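Local coordinates for protein 3'-5' exonuclease crn-4 (Caenorhabditis elegans, PDB 5DK5) that degrades RNA and DNA as a 3'-5' exonuclease of the DEDDh family and takes part in DNA degradation during apoptosis, at residues F18-T29 and V41-P52. Residues are numbered along the deposited sequence; the frame is centred on the assembly and turned at random.
Sequences FDTLLILDFETT and VIQFAIVAYDVP
Phe26 and Phe44 form a T-shaped (edge-to-face) pair across two antiparallel strands, 20-28 and 41-50, of the RNase H-like exonuclease sheet. Phe26 CE1 sits over the centre of the Phe44 ring, 3.4 Å from Phe44 CD1, and the ring planes meet at 59°. Phe44 swings CG anti to its own backbone N (chi1 -163°), while Phe26 CG lies beside its N, and the two side chains run alongside each other. Phe26 CD1 also meets Val41 CG1 at 3.7 Å. Phe62 and Phe102 add further aromatic contacts to Phe44. With an alanine here, the edge of Phe26 would probably lose its aromatic face and a gap would open toward helix 95-109. On this same face Leu22 CB packs on Ile46 CG2, and Leu22 CD2 on Ala48 CB.

The other face carries Ile23 and Tyr49, with Ile23 CD1 3.7 Å from Tyr49 CB; both side chains touch helix 191-207. Here too stand Asp25 and Glu27 of the magnesium site; in this complex Asp25 is beside the metal and Glu27 beside the bound inhibitor MES. They pair through the backbone with Ala45 and Gln43. Asp194 of helix 191-207 is a further magnesium-binding residue. Near its end the ladder is interrupted by a classic beta bulge, where Ile42 and Gln43 both face Glu27. Glu27 O accepts two bonds there: a nearly straight one from Ile42 N at 2.8 Å (178° at the hydrogen) and a longer one from Gln43 N at 3.3 Å.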
loop_
_atom_site.group_PDB
_atom_site.type_symbol
_atom_site.label_atom_id
_atom_site.label_comp_id
_atom_site.label_asym_id
_atom_site.label_seq_id
_atom_site.Cartn_x
_atom_site.Cartn_y
_atom_site.Cartn_z
ATOM N N PHE B 18 7.865 -23.139 32.568
ATOM C CA PHE B 18 6.488 -22.728 32.300
ATOM C C PHE B 18 5.598 -23.947 32.081
ATOM O O PHE B 18 6.003 -24.907 31.429
ATOM C CB PHE B 18 6.427 -21.811 31.075
ATOM C CG PHE B 18 7.268 -20.574 31.202
ATOM C CD1 PHE B 18 6.763 -19.438 31.809
ATOM C CD2 PHE B 18 8.562 -20.546 30.711
ATOM C CE1 PHE B 18 7.534 -18.297 31.928
ATOM C CE2 PHE B 18 9.338 -19.407 30.827
ATOM C CZ PHE B 18 8.822 -18.283 31.436
ATOM N N ASP B 19 4.389 -23.906 32.633
ATOM C CA ASP B 19 3.415 -24.972 32.414
ATOM C C ASP B 19 2.683 -24.786 31.085
ATOM O O ASP B 19 2.082 -25.725 30.563
ATOM C CB ASP B 19 2.408 -25.022 33.564
ATOM C CG ASP B 19 2.906 -25.844 34.740
ATOM O OD1 ASP B 19 4.133 -25.878 34.974
ATOM O OD2 ASP B 19 2.067 -26.463 35.430
ATOM N N THR B 20 2.741 -23.571 30.546
ATOM C CA THR B 20 2.075 -23.247 29.287
ATOM C C THR B 20 2.978 -22.415 28.383
ATOM O O THR B 20 3.599 -21.449 28.827
ATOM C CB THR B 20 0.764 -22.473 29.525
ATOM O OG1 THR B 20 -0.074 -23.207 30.424
ATOM C CG2 THR B 20 0.018 -22.248 28.212
ATOM N N LEU B 21 3.043 -22.805 27.113
ATOM C CA LEU B 21 3.767 -22.049 26.098
ATOM C C LEU B 21 2.840 -21.700 24.938
ATOM O O LEU B 21 2.214 -22.575 24.341
ATOM C CB LEU B 21 4.972 -22.840 25.588
ATOM C CG LEU B 21 6.079 -23.126 26.605
ATOM C CD1 LEU B 21 7.142 -24.015 25.984
ATOM C CD2 LEU B 21 6.697 -21.832 27.120
ATOM N N LEU B 22 2.762 -20.410 24.627
ATOM C CA LEU B 22 1.907 -19.923 23.552
ATOM C C LEU B 22 2.738 -19.622 22.315
ATOM O O LEU B 22 3.501 -18.661 22.292
ATOM C CB LEU B 22 1.151 -18.668 23.993
ATOM C CG LEU B 22 0.284 -18.803 25.246
ATOM C CD1 LEU B 22 -0.374 -17.473 25.576
ATOM C CD2 LEU B 22 -0.766 -19.895 25.077
ATOM N N ILE B 23 2.591 -20.447 21.287
ATOM C CA ILE B 23 3.312 -20.229 20.043
ATOM C C ILE B 23 2.641 -19.086 19.282
ATOM O O ILE B 23 1.532 -19.238 18.775
ATOM C CB ILE B 23 3.353 -21.498 19.173
ATOM C CG1 ILE B 23 4.143 -22.606 19.874
ATOM C CG2 ILE B 23 3.987 -21.206 17.816
ATOM C CD1 ILE B 23 3.326 -23.440 20.842
ATOM N N LEU B 24 3.326 -17.950 19.208
ATOM C CA LEU B 24 2.758 -16.727 18.648
ATOM C C LEU B 24 3.285 -16.442 17.244
ATOM O O LEU B 24 4.443 -16.726 16.938
ATOM C CB LEU B 24 3.061 -15.547 19.575
ATOM C CG LEU B 24 2.660 -14.150 19.103
ATOM C CD1 LEU B 24 2.242 -13.305 20.295
ATOM C CD2 LEU B 24 3.801 -13.469 18.359
ATOM N N ASP B 25 2.430 -15.869 16.399
ATOM C CA ASP B 25 2.814 -15.523 15.034
ATOM C C ASP B 25 2.035 -14.325 14.499
ATOM O O ASP B 25 0.803 -14.312 14.519
ATOM C CB ASP B 25 2.604 -16.713 14.101
ATOM C CG ASP B 25 3.037 -16.417 12.680
ATOM O OD1 ASP B 25 2.246 -15.822 11.920
ATOM O OD2 ASP B 25 4.175 -16.778 12.324
ATOM N N PHE B 26 2.771 -13.329 14.014
ATOM C CA PHE B 26 2.181 -12.173 13.351
ATOM C C PHE B 26 2.487 -12.201 11.860
ATOM O O PHE B 26 3.587 -12.566 11.447
ATOM C CB PHE B 26 2.704 -10.862 13.947
ATOM C CG PHE B 26 2.189 -10.560 15.326
ATOM C CD1 PHE B 26 0.829 -10.489 15.577
ATOM C CD2 PHE B 26 3.070 -10.311 16.366
ATOM C CE1 PHE B 26 0.359 -10.195 16.843
ATOM C CE2 PHE B 26 2.606 -10.017 17.632
ATOM C CZ PHE B 26 1.247 -9.959 17.872
ATOM N N GLU B 27 1.494 -11.831 11.060
ATOM C CA GLU B 27 1.707 -11.518 9.653
ATOM C C GLU B 27 1.352 -10.056 9.453
ATOM O O GLU B 27 0.428 -9.549 10.091
ATOM C CB GLU B 27 0.867 -12.420 8.750
ATOM C CG GLU B 27 1.159 -13.903 8.931
ATOM C CD GLU B 27 2.596 -14.272 8.604
ATOM O OE1 GLU B 27 3.182 -13.645 7.696
ATOM O OE2 GLU B 27 3.139 -15.188 9.261
ATOM N N THR B 28 2.093 -9.381 8.579
ATOM C CA THR B 28 1.944 -7.941 8.401
ATOM C C THR B 28 1.761 -7.546 6.943
ATOM O O THR B 28 1.983 -8.342 6.031
ATOM C CB THR B 28 3.174 -7.174 8.945
ATOM O OG1 THR B 28 4.293 -7.366 8.068
ATOM C CG2 THR B 28 3.540 -7.644 10.351
ATOM N N THR B 29 1.352 -6.300 6.737
ATOM C CA THR B 29 1.420 -5.693 5.419
ATOM C C THR B 29 2.887 -5.612 5.030
ATOM O O THR B 29 3.761 -5.582 5.897
ATOM C CB THR B 29 0.794 -4.294 5.395
ATOM O OG1 THR B 29 1.413 -3.478 6.398
ATOM C CG2 THR B 29 -0.702 -4.371 5.659
ATOM N N VAL B 41 0.143 -5.206 11.496
ATOM C CA VAL B 41 -0.362 -6.558 11.704
ATOM C C VAL B 41 -1.683 -6.760 10.968
ATOM O O VAL B 41 -2.590 -5.933 11.076
ATOM C CB VAL B 41 -0.567 -6.855 13.203
ATOM C CG1 VAL B 41 -1.177 -8.240 13.408
ATOM C CG2 VAL B 41 0.749 -6.744 13.952
ATOM N N ILE B 42 -1.789 -7.862 10.228
ATOM C CA ILE B 42 -3.017 -8.197 9.509
ATOM C C ILE B 42 -3.529 -9.591 9.875
ATOM O O ILE B 42 -4.649 -9.958 9.520
ATOM C CB ILE B 42 -2.822 -8.110 7.981
ATOM C CG1 ILE B 42 -1.630 -8.960 7.538
ATOM C CG2 ILE B 42 -2.625 -6.656 7.563
ATOM C CD1 ILE B 42 -1.434 -8.995 6.034
ATOM N N GLN B 43 -2.711 -10.365 10.584
ATOM C CA GLN B 43 -3.176 -11.619 11.167
ATOM C C GLN B 43 -2.480 -11.894 12.497
ATOM O O GLN B 43 -1.276 -11.676 12.645
ATOM C CB GLN B 43 -2.961 -12.787 10.206
ATOM C CG GLN B 43 -3.618 -14.076 10.683
ATOM C CD GLN B 43 -3.647 -15.157 9.620
ATOM O OE1 GLN B 43 -3.020 -15.032 8.568
ATOM N NE2 GLN B 43 -4.380 -16.230 9.895
ATOM N N PHE B 44 -3.265 -12.377 13.455
ATOM C CA PHE B 44 -2.831 -12.583 14.832
ATOM C C PHE B 44 -3.142 -14.027 15.224
ATOM O O PHE B 44 -4.299 -14.362 15.479
ATOM C CB PHE B 44 -3.550 -11.584 15.750
ATOM C CG PHE B 44 -2.919 -11.408 17.106
ATOM C CD1 PHE B 44 -2.108 -12.382 17.663
ATOM C CD2 PHE B 44 -3.156 -10.251 17.832
ATOM C CE1 PHE B 44 -1.544 -12.203 18.913
ATOM C CE2 PHE B 44 -2.595 -10.067 19.081
ATOM C CZ PHE B 44 -1.790 -11.043 19.622
ATOM N N ALA B 45 -2.114 -14.873 15.273
ATOM C CA ALA B 45 -2.305 -16.311 15.469
ATOM C C ALA B 45 -1.524 -16.851 16.665
ATOM O O ALA B 45 -0.329 -16.592 16.810
ATOM C CB ALA B 45 -1.911 -17.066 14.208
ATOM N N ILE B 46 -2.216 -17.608 17.510
ATOM C CA ILE B 46 -1.603 -18.251 18.668
ATOM C C ILE B 46 -2.128 -19.677 18.825
ATOM O O ILE B 46 -3.307 -19.942 18.587
ATOM C CB ILE B 46 -1.873 -17.469 19.977
ATOM C CG1 ILE B 46 -1.342 -16.036 19.871
ATOM C CG2 ILE B 46 -1.229 -18.179 21.173
ATOM C CD1 ILE B 46 -1.708 -15.150 21.050
ATOM N N VAL B 47 -1.238 -20.589 19.208
ATOM C CA VAL B 47 -1.625 -21.939 19.602
ATOM C C VAL B 47 -0.912 -22.292 20.902
ATOM O O VAL B 47 0.262 -21.967 21.089
ATOM C CB VAL B 47 -1.295 -22.986 18.512
ATOM C CG1 VAL B 47 0.204 -23.066 18.267
ATOM C CG2 VAL B 47 -1.849 -24.352 18.899
ATOM N N ALA B 48 -1.632 -22.953 21.803
ATOM C CA ALA B 48 -1.106 -23.260 23.126
ATOM C C ALA B 48 -0.430 -24.627 23.151
ATOM O O ALA B 48 -0.873 -25.563 22.485
ATOM C CB ALA B 48 -2.220 -23.203 24.153
ATOM N N TYR B 49 0.651 -24.727 23.918
ATOM C CA TYR B 49 1.340 -25.995 24.133
ATOM C C TYR B 49 1.395 -26.324 25.619
ATOM O O TYR B 49 1.881 -25.531 26.424
ATOM C CB TYR B 49 2.752 -25.951 23.551
ATOM C CG TYR B 49 3.572 -27.182 23.863
ATOM C CD1 TYR B 49 3.316 -28.390 23.228
ATOM C CD2 TYR B 49 4.604 -27.135 24.788
ATOM C CE1 TYR B 49 4.063 -29.518 23.511
ATOM C CE2 TYR B 49 5.357 -28.257 25.075
ATOM C CZ TYR B 49 5.082 -29.445 24.434
ATOM O OH TYR B 49 5.827 -30.562 24.716
ATOM N N ASP B 50 0.885 -27.501 25.968
ATOM C CA ASP B 50 0.875 -27.969 27.349
ATOM C C ASP B 50 2.206 -28.649 27.655
ATOM O O ASP B 50 2.483 -29.740 27.156
ATOM C CB ASP B 50 -0.302 -28.924 27.571
ATOM C CG ASP B 50 -0.486 -29.312 29.030
ATOM O OD1 ASP B 50 0.501 -29.699 29.685
ATOM O OD2 ASP B 50 -1.631 -29.237 29.523
ATOM N N VAL B 51 3.029 -28.001 28.475
ATOM C CA VAL B 51 4.385 -28.482 28.718
ATOM C C VAL B 51 4.411 -29.758 29.566
ATOM O O VAL B 51 5.041 -30.735 29.168
ATOM C CB VAL B 51 5.258 -27.392 29.390
ATOM C CG1 VAL B 51 6.626 -27.951 29.781
ATOM C CG2 VAL B 51 5.415 -26.201 28.463
ATOM N N PRO B 52 3.739 -29.761 30.732
ATOM C CA PRO B 52 3.783 -30.989 31.539
ATOM C C PRO B 52 3.221 -32.217 30.828
ATOM O O PRO B 52 3.802 -33.297 30.925
ATOM C CB PRO B 52 2.919 -30.642 32.756
ATOM C CG PRO B 52 2.938 -29.172 32.834
ATOM C CD PRO B 52 3.002 -28.689 31.426
#